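Local coordinates for Cbm77-rfpl (Ruminococcus flavefaciens, PDB 5FU5), which is a family 77 carbohydrate-binding module of the cellulosome and probably binds plant cell-wall polysaccharide, at residues Val82-Asn86 and Gly87-Val91. Residues are numbered along the deposited sequence; the frame is centred on the assembly and turned at random.
Sequences VTASN and GIITV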
# COMPACT_ATOMS: atom_id res chain seq x y z
N VAL A 82 -9.44 2.68 -7.11
CA VAL A 82 -10.05 2.44 -5.78
C VAL A 82 -9.83 3.71 -4.95
O VAL A 82 -8.82 4.36 -5.10
CB VAL A 82 -9.45 1.23 -5.02
CG1 VAL A 82 -10.31 0.90 -3.81
CG2 VAL A 82 -9.24 0.02 -5.91
N THR A 83 -10.79 4.04 -4.09
CA THR A 83 -10.79 5.25 -3.24
C THR A 83 -10.79 4.85 -1.77
O THR A 83 -11.49 3.90 -1.35
CB THR A 83 -12.00 6.19 -3.56
OG1 THR A 83 -11.99 6.54 -4.95
CG2 THR A 83 -11.94 7.50 -2.78
N ALA A 84 -9.98 5.59 -1.00
CA ALA A 84 -9.88 5.41 0.44
C ALA A 84 -11.11 5.90 1.19
O ALA A 84 -11.84 6.80 0.72
CB ALA A 84 -8.66 6.20 0.96
N SER A 85 -11.27 5.33 2.40
CA SER A 85 -12.19 5.83 3.41
C SER A 85 -11.33 6.18 4.62
O SER A 85 -10.58 5.33 5.14
CB SER A 85 -13.23 4.77 3.77
OG SER A 85 -14.20 4.65 2.74
N ASN A 86 -11.36 7.44 5.03
CA ASN A 86 -10.52 7.91 6.16
C ASN A 86 -9.07 7.55 6.00
O ASN A 86 -8.41 7.13 6.95
CB ASN A 86 -11.07 7.43 7.50
CG ASN A 86 -12.52 7.77 7.66
OD1 ASN A 86 -12.94 8.89 7.33
ND2 ASN A 86 -13.31 6.83 8.14
N GLY A 87 -8.58 7.68 4.79
CA GLY A 87 -7.17 7.51 4.48
C GLY A 87 -6.74 6.07 4.22
O GLY A 87 -5.56 5.84 3.89
N ILE A 88 -7.68 5.12 4.26
CA ILE A 88 -7.36 3.71 4.13
C ILE A 88 -8.08 3.12 2.90
O ILE A 88 -9.32 3.17 2.81
CB ILE A 88 -7.74 2.93 5.41
CG1 ILE A 88 -6.95 3.46 6.63
CG2 ILE A 88 -7.50 1.46 5.22
CD1 ILE A 88 -7.40 2.92 7.96
N ILE A 89 -7.31 2.53 1.97
CA ILE A 89 -7.85 1.71 0.91
C ILE A 89 -7.76 0.26 1.29
O ILE A 89 -6.70 -0.19 1.77
CB ILE A 89 -7.10 1.93 -0.41
CG1 ILE A 89 -7.35 3.37 -0.88
CG2 ILE A 89 -7.45 0.87 -1.43
CD1 ILE A 89 -6.71 3.76 -2.19
N THR A 90 -8.84 -0.49 1.11
CA THR A 90 -8.82 -1.94 1.23
C THR A 90 -9.31 -2.53 -0.06
O THR A 90 -10.30 -2.07 -0.65
CB THR A 90 -9.65 -2.50 2.40
OG1 THR A 90 -10.99 -2.07 2.29
CG2 THR A 90 -9.16 -2.02 3.70
N VAL A 91 -8.64 -3.56 -0.50
CA VAL A 91 -8.98 -4.26 -1.73
C VAL A 91 -8.79 -5.75 -1.51
O VAL A 91 -7.71 -6.17 -1.10
CB VAL A 91 -8.10 -3.89 -2.96
CG1 VAL A 91 -8.76 -4.48 -4.23
CG2 VAL A 91 -7.85 -2.39 -3.12
O HOH W 1 -11.13 1.30 0.08
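I89 lays its side chain along the backbone from V82 to A84, with CG1 3.6 Å from A84 CB. V82 and A84 lie on one arm and I89 on the other of a tight hairpin turn, whose two-residue loop, N86-G87, forms a type I' turn from S85 to I88. It joins strands 80-83 and 88-93 of the antiparallel β-fold of this module, which pair with different neighbours, 74-77 and 62-68. A single hydrogen-bonded antiparallel pair, S85 with I88, closes the turn: S85 N donates to I88 O at 2.9 Å, nearly straight, and I88 N returns a bond to S85 O at 3.0 Å. The loop itself needs left-handed backbone angles twice; N86, at phi 51°, suits the first position because asparagine tolerates them well, and G87, at phi 86°, suits the second for want of a side chain, since a CB would run into N86 O. Beyond the turn the arms diverge, and a water bridges them, giving a hydrogen bond to T83 O and taking one from T90 N. On the other face of the hairpin the spread is filled by branched aliphatics. In the modelled conformers, one of two for each valine, V82 touches I89 CG2 through CG1 and V91 CG2 through CG2. Strands 62-68 and 74-77 supply further neighbours, L66 and F68 against I89 and V77 against V91. An alanine in place of I89 would probably leave A84 CB and V82 CG1 without their nearest aliphatic partner and open a gap beside L66 and F68. A84 is small enough to let the isoleucine chain lie close to its backbone. With CG1 of I89 anti to the carbonyl carbon (chi1 -66°) and the chain extended beyond it, CD1 ends 3.6 Å from V82 O.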